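Long-range contacts in structural polyprotein, VP1 (Israeli acute paralysis virus, PDB 5CDD), which probably serves as a structural component of the virion, being one of the capsid proteins that, with VP2 and VP3, build the pentamer of the shell: residues R89-R93 with R182-F188; F113-Y119 with D161-S167. All blocks are in the same frame, centred on the assembly; numbering follows the deposited sequence.

Contact 1: residues R89-R93 with R182-F188; sequences RGGRR and RAGNDDF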
loop_
_atom_site.group_PDB
_atom_site.type_symbol
_atom_site.label_atom_id
_atom_site.label_comp_id
_atom_site.label_asym_id
_atom_site.label_seq_id
_atom_site.Cartn_x
_atom_site.Cartn_y
_atom_site.Cartn_z
ATOM N N ARG A 89 2.782 25.329 -32.552
ATOM C CA ARG A 89 2.640 25.786 -31.180
ATOM C C ARG A 89 3.207 24.759 -30.211
ATOM O O ARG A 89 2.960 23.565 -30.351
ATOM C CB ARG A 89 1.157 26.026 -30.904
ATOM C CG ARG A 89 0.810 26.390 -29.490
ATOM C CD ARG A 89 0.256 25.202 -28.729
ATOM N NE ARG A 89 -0.443 25.653 -27.532
ATOM C CZ ARG A 89 -1.016 24.846 -26.650
ATOM N NH1 ARG A 89 -0.972 23.532 -26.825
ATOM N NH2 ARG A 89 -1.644 25.356 -25.599
ATOM N N GLY A 90 3.975 25.228 -29.233
ATOM C CA GLY A 90 4.566 24.322 -28.265
ATOM C C GLY A 90 6.080 24.274 -28.357
ATOM O O GLY A 90 6.672 24.821 -29.288
ATOM N N GLY A 91 6.704 23.607 -27.390
ATOM C CA GLY A 91 8.152 23.501 -27.357
ATOM C C GLY A 91 8.747 22.483 -28.311
ATOM O O GLY A 91 8.034 21.861 -29.101
ATOM N N ARG A 92 10.064 22.309 -28.226
ATOM C CA ARG A 92 10.791 21.381 -29.088
ATOM C C ARG A 92 11.887 20.637 -28.324
ATOM O O ARG A 92 12.417 21.136 -27.335
ATOM C CB ARG A 92 11.413 22.153 -30.254
ATOM C CG ARG A 92 10.398 22.867 -31.132
ATOM C CD ARG A 92 10.994 24.117 -31.750
ATOM N NE ARG A 92 10.041 24.824 -32.603
ATOM C CZ ARG A 92 9.677 24.421 -33.817
ATOM N NH1 ARG A 92 10.188 23.309 -34.331
ATOM N NH2 ARG A 92 8.807 25.133 -34.522
ATOM N N ARG A 93 12.221 19.438 -28.794
ATOM C CA ARG A 93 13.255 18.621 -28.167
ATOM C C ARG A 93 14.327 18.236 -29.175
ATOM O O ARG A 93 14.035 18.008 -30.350
ATOM C CB ARG A 93 12.641 17.351 -27.571
ATOM C CG ARG A 93 11.813 17.593 -26.323
ATOM C CD ARG A 93 11.047 16.352 -25.911
ATOM N NE ARG A 93 10.356 16.547 -24.640
ATOM C CZ ARG A 93 9.434 15.722 -24.157
ATOM N NH1 ARG A 93 9.090 14.643 -24.843
ATOM N NH2 ARG A 93 8.858 15.973 -22.990
ATOM N N ARG A 182 15.432 15.250 -33.726
ATOM C CA ARG A 182 14.522 16.140 -33.018
ATOM C C ARG A 182 13.092 15.628 -32.944
ATOM O O ARG A 182 12.745 14.599 -33.525
ATOM C CB ARG A 182 14.511 17.523 -33.674
ATOM C CG ARG A 182 13.911 17.533 -35.065
ATOM C CD ARG A 182 13.749 18.947 -35.585
ATOM N NE ARG A 182 13.225 18.956 -36.947
ATOM C CZ ARG A 182 12.966 20.057 -37.643
ATOM N NH1 ARG A 182 13.180 21.251 -37.104
ATOM N NH2 ARG A 182 12.498 19.964 -38.882
ATOM N N ALA A 183 12.272 16.378 -32.217
ATOM C CA ALA A 183 10.860 16.077 -32.022
ATOM C C ALA A 183 10.298 17.251 -31.238
ATOM O O ALA A 183 11.051 18.121 -30.799
ATOM C CB ALA A 183 10.695 14.789 -31.225
ATOM N N GLY A 184 8.982 17.295 -31.075
ATOM C CA GLY A 184 8.388 18.380 -30.319
ATOM C C GLY A 184 8.260 17.953 -28.871
ATOM O O GLY A 184 8.351 16.764 -28.575
ATOM N N ASN A 185 8.071 18.903 -27.960
ATOM C CA ASN A 185 7.916 18.534 -26.559
ATOM C C ASN A 185 6.499 17.982 -26.417
ATOM O O ASN A 185 5.802 17.811 -27.416
ATOM C CB ASN A 185 8.160 19.744 -25.642
ATOM C CG ASN A 185 7.046 20.761 -25.693
ATOM O OD1 ASN A 185 6.296 20.836 -26.665
ATOM N ND2 ASN A 185 6.944 21.569 -24.646
ATOM N N ASP A 186 6.065 17.696 -25.198
ATOM C CA ASP A 186 4.740 17.119 -25.006
ATOM C C ASP A 186 3.578 18.080 -25.290
ATOM O O ASP A 186 2.415 17.721 -25.114
ATOM C CB ASP A 186 4.638 16.542 -23.587
ATOM C CG ASP A 186 3.765 15.297 -23.522
ATOM O OD1 ASP A 186 3.916 14.411 -24.394
ATOM O OD2 ASP A 186 2.937 15.195 -22.590
ATOM N N ASP A 187 3.891 19.293 -25.745
ATOM C CA ASP A 187 2.862 20.288 -26.057
ATOM C C ASP A 187 2.874 20.718 -27.524
ATOM O O ASP A 187 1.942 21.374 -27.991
ATOM C CB ASP A 187 3.031 21.541 -25.185
ATOM C CG ASP A 187 2.732 21.288 -23.719
ATOM O OD1 ASP A 187 1.643 20.750 -23.414
ATOM O OD2 ASP A 187 3.581 21.639 -22.870
ATOM N N PHE A 188 3.928 20.348 -28.247
ATOM C CA PHE A 188 4.070 20.724 -29.649
ATOM C C PHE A 188 3.010 20.137 -30.571
ATOM O O PHE A 188 2.703 18.946 -30.504
ATOM C CB PHE A 188 5.450 20.319 -30.171
ATOM C CG PHE A 188 5.760 20.870 -31.531
ATOM C CD1 PHE A 188 6.189 22.184 -31.682
ATOM C CD2 PHE A 188 5.564 20.096 -32.669
ATOM C CE1 PHE A 188 6.415 22.721 -32.948
ATOM C CE2 PHE A 188 5.784 20.622 -33.938
ATOM C CZ PHE A 188 6.210 21.939 -34.077
HETATM O O HOH W 1 8.921 14.099 -27.690
#
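Three main-chain hydrogen bonds hold this antiparallel pairing of the start of strand 87-98 with the end of strand 176-184, in one sheet of the jelly-roll-type capsid domain. Arg-93 and Ala-183 form a hydrogen-bonded pair, Arg-93 N reaching Ala-183 O at 2.7 Å and Ala-183 N reaching Arg-93 O at 3.0 Å. Beyond the non-hydrogen-bonded pair of Arg-92 and Gly-184, Asn-185 N donates to Gly-91 O at 3.2 Å, where the strand gives way to a type I turn over 185-188. Asn-185 OD1 accepts weak hydrogen bonds from Asp-187 N (3.0 Å) and Phe-188 N (2.9 Å), the pattern of an Asx turn. A water joins Arg-93 NH1 to Gly-184 O, 2.9 Å from each; the same guanidinium lays one face over the backbone of Asn-185 and Asp-186, while forming a salt bridge with Glu-144 and a hydrogen bond to Ser-1 of another capsid chain.

Glycines allow close packing. A beta carbon on Gly-90 would collide with Phe-188 CA, and one on Gly-91 with Asn-185 ND2. Arg-89 O meets Phe-188 CA at 3.1 Å in a CA-H...O contact, and Phe-188 CE1 lies over one face of the Arg-92 guanidinium, 3.7 Å from NH2. The chemistry implies a join specified mainly by backbone, while Arg-89, Arg-93 and Arg-182 also bind beyond it: Arg-89 NH2 to Gly-41 of a further capsid chain, Arg-182 by salt bridges to Asp-71 and Asp-76.

Contact 2: residues F113-Y119 with D161-S167; sequences FLMPRNY and DKGYDSS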
loop_
_atom_site.group_PDB
_atom_site.type_symbol
_atom_site.label_atom_id
_atom_site.label_comp_id
_atom_site.label_asym_id
_atom_site.label_seq_id
_atom_site.Cartn_x
_atom_site.Cartn_y
_atom_site.Cartn_z
ATOM N N PHE A 113 21.903 26.619 -24.664
ATOM C CA PHE A 113 21.210 27.748 -24.058
ATOM C C PHE A 113 19.944 28.077 -24.834
ATOM O O PHE A 113 19.607 27.419 -25.817
ATOM C CB PHE A 113 22.110 28.989 -24.075
ATOM C CG PHE A 113 23.485 28.759 -23.521
ATOM C CD1 PHE A 113 23.747 28.942 -22.168
ATOM C CD2 PHE A 113 24.523 28.362 -24.357
ATOM C CE1 PHE A 113 25.027 28.736 -21.654
ATOM C CE2 PHE A 113 25.803 28.152 -23.856
ATOM C CZ PHE A 113 26.056 28.339 -22.501
ATOM N N LEU A 114 19.249 29.113 -24.378
ATOM C CA LEU A 114 18.045 29.584 -25.041
ATOM C C LEU A 114 18.426 30.853 -25.787
ATOM O O LEU A 114 19.446 31.478 -25.492
ATOM C CB LEU A 114 16.947 29.921 -24.030
ATOM C CG LEU A 114 16.128 28.797 -23.399
ATOM C CD1 LEU A 114 15.127 29.402 -22.429
ATOM C CD2 LEU A 114 15.406 28.007 -24.479
ATOM N N MET A 115 17.604 31.228 -26.757
ATOM C CA MET A 115 17.844 32.439 -27.519
ATOM C C MET A 115 16.659 32.688 -28.431
ATOM O O MET A 115 16.116 31.761 -29.025
ATOM C CB MET A 115 19.138 32.323 -28.325
ATOM C CG MET A 115 19.066 31.401 -29.511
ATOM S SD MET A 115 19.397 32.367 -30.983
ATOM C CE MET A 115 21.152 32.697 -30.789
ATOM N N PRO A 116 16.226 33.951 -28.533
ATOM C CA PRO A 116 15.092 34.332 -29.374
ATOM C C PRO A 116 15.244 33.774 -30.780
ATOM O O PRO A 116 16.304 33.880 -31.388
ATOM C CB PRO A 116 15.149 35.851 -29.342
ATOM C CG PRO A 116 15.674 36.132 -27.962
ATOM C CD PRO A 116 16.798 35.128 -27.859
ATOM N N ARG A 117 14.175 33.180 -31.290
ATOM C CA ARG A 117 14.199 32.598 -32.619
ATOM C C ARG A 117 14.670 33.600 -33.663
ATOM O O ARG A 117 14.199 34.735 -33.713
ATOM C CB ARG A 117 12.812 32.075 -32.983
ATOM C CG ARG A 117 12.760 31.305 -34.285
ATOM C CD ARG A 117 11.447 30.562 -34.404
ATOM N NE ARG A 117 11.323 29.545 -33.367
ATOM C CZ ARG A 117 12.109 28.478 -33.279
ATOM N NH1 ARG A 117 13.073 28.291 -34.169
ATOM N NH2 ARG A 117 11.937 27.599 -32.300
ATOM N N ASN A 118 15.621 33.166 -34.484
ATOM C CA ASN A 118 16.190 33.974 -35.555
ATOM C C ASN A 118 17.129 35.091 -35.125
ATOM O O ASN A 118 17.379 36.024 -35.886
ATOM C CB ASN A 118 15.082 34.539 -36.439
ATOM C CG ASN A 118 14.310 33.454 -37.158
ATOM O OD1 ASN A 118 14.891 32.603 -37.835
ATOM N ND2 ASN A 118 12.992 33.475 -37.014
ATOM N N TYR A 119 17.640 34.998 -33.904
ATOM C CA TYR A 119 18.599 35.975 -33.399
ATOM C C TYR A 119 19.959 35.377 -33.737
ATOM O O TYR A 119 20.065 34.171 -33.969
ATOM C CB TYR A 119 18.483 36.111 -31.880
ATOM C CG TYR A 119 17.669 37.288 -31.388
ATOM C CD1 TYR A 119 16.414 37.578 -31.927
ATOM C CD2 TYR A 119 18.130 38.078 -30.333
ATOM C CE1 TYR A 119 15.637 38.627 -31.423
ATOM C CE2 TYR A 119 17.364 39.126 -29.822
ATOM C CZ TYR A 119 16.120 39.394 -30.368
ATOM O OH TYR A 119 15.360 40.421 -29.847
ATOM N N ASP A 161 8.923 36.298 -38.158
ATOM C CA ASP A 161 9.232 35.898 -36.787
ATOM C C ASP A 161 10.634 36.353 -36.401
ATOM O O ASP A 161 11.628 35.760 -36.821
ATOM C CB ASP A 161 9.146 34.377 -36.629
ATOM C CG ASP A 161 9.258 33.929 -35.175
ATOM O OD1 ASP A 161 10.108 34.467 -34.433
ATOM O OD2 ASP A 161 8.498 33.025 -34.777
ATOM N N LYS A 162 10.714 37.409 -35.602
ATOM C CA LYS A 162 12.003 37.914 -35.159
ATOM C C LYS A 162 12.043 37.995 -33.644
ATOM O O LYS A 162 11.810 39.053 -33.061
ATOM C CB LYS A 162 12.277 39.296 -35.753
ATOM C CG LYS A 162 13.574 39.942 -35.263
ATOM C CD LYS A 162 14.818 39.205 -35.745
ATOM C CE LYS A 162 16.077 39.861 -35.197
ATOM N NZ LYS A 162 17.318 39.280 -35.770
ATOM N N GLY A 163 12.337 36.866 -33.011
ATOM C CA GLY A 163 12.411 36.827 -31.564
ATOM C C GLY A 163 11.056 36.797 -30.889
ATOM O O GLY A 163 10.916 37.298 -29.777
ATOM N N TYR A 164 10.057 36.219 -31.551
ATOM C CA TYR A 164 8.717 36.134 -30.971
ATOM C C TYR A 164 8.654 35.013 -29.941
ATOM O O TYR A 164 7.995 35.137 -28.908
ATOM C CB TYR A 164 7.664 35.886 -32.056
ATOM C CG TYR A 164 7.488 37.038 -33.021
ATOM C CD1 TYR A 164 7.640 38.360 -32.595
ATOM C CD2 TYR A 164 7.139 36.812 -34.355
ATOM C CE1 TYR A 164 7.451 39.429 -33.469
ATOM C CE2 TYR A 164 6.946 37.876 -35.241
ATOM C CZ TYR A 164 7.104 39.181 -34.792
ATOM O OH TYR A 164 6.917 40.236 -35.661
ATOM N N ASP A 165 9.342 33.916 -30.240
ATOM C CA ASP A 165 9.395 32.767 -29.350
ATOM C C ASP A 165 10.849 32.358 -29.144
ATOM O O ASP A 165 11.750 32.852 -29.826
ATOM C CB ASP A 165 8.583 31.608 -29.938
ATOM C CG ASP A 165 9.078 31.179 -31.304
ATOM O OD1 ASP A 165 9.289 32.058 -32.166
ATOM O OD2 ASP A 165 9.247 29.961 -31.517
ATOM N N SER A 166 11.069 31.452 -28.196
ATOM C CA SER A 166 12.407 30.974 -27.867
ATOM C C SER A 166 12.936 29.892 -28.798
ATOM O O SER A 166 12.175 29.177 -29.445
ATOM C CB SER A 166 12.427 30.465 -26.425
ATOM O OG SER A 166 11.381 29.524 -26.217
ATOM N N SER A 167 14.258 29.790 -28.854
ATOM C CA SER A 167 14.929 28.809 -29.692
ATOM C C SER A 167 16.143 28.272 -28.937
ATOM O O SER A 167 16.434 28.711 -27.825
ATOM C CB SER A 167 15.361 29.456 -31.014
ATOM O OG SER A 167 16.022 28.524 -31.849
#
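Backbone pairing accounts for four of the polar links here. Met-115 N donates to Ser-167 O at 3.0 Å, and Met-115 O receives a weak bond from Ser-167 N at 2.7 Å. Past the strand ends, Arg-117 N finds Asp-165 O and Arg-117 O accepts from Gly-163 N, both at 2.9 Å. Arg-117 NE makes a salt bridge with Asp-165 OD2 (2.8 Å), an oxygen also hydrogen-bonded to the hydroxyl of Tyr-88. In the type II turn 116-119, Asn-118 ND2 donates to Asp-161 O at 2.7 Å, while Asn-118 O takes a bond from Lys-162 NZ at 3.3 Å. In a neighbouring capsid chain, Lys-273 NZ hydrogen-bonds Leu-114 O and Tyr-132 OH hydrogen-bonds Gly-163 O. With no beta carbon, which would clash with the ring, Gly-163 lets Tyr-119 CE1 come within 3.7 Å of its CA; its positive phi also favours glycine. Strands 110-116 and 166-172 are central neighbours in a four-stranded antiparallel sheet; Leu-114 and Ser-166 touch Val-145 of strand 140-145.

Both contacts illustrate how antiparallel sheets are built from segments distant in sequence, here 89 residues apart for contact 1 and 42 for contact 2. Contact 2 lies within the span of chain bracketed by contact 1, and the strands run in matched succession: 87-98 precedes 110-116, and 166-172 precedes 176-184. The two belong to different sheets, as expected of the jelly-roll sandwich of such capsid proteins, with centres about 15 Å apart. They meet where Arg-92 NE comes within 3.4 Å of Arg-117 NH2, a close approach of like charges. Tyr-88 connects the same region, forming a cation-pi interaction with Arg-92 and a hydrogen bond with Asp-165.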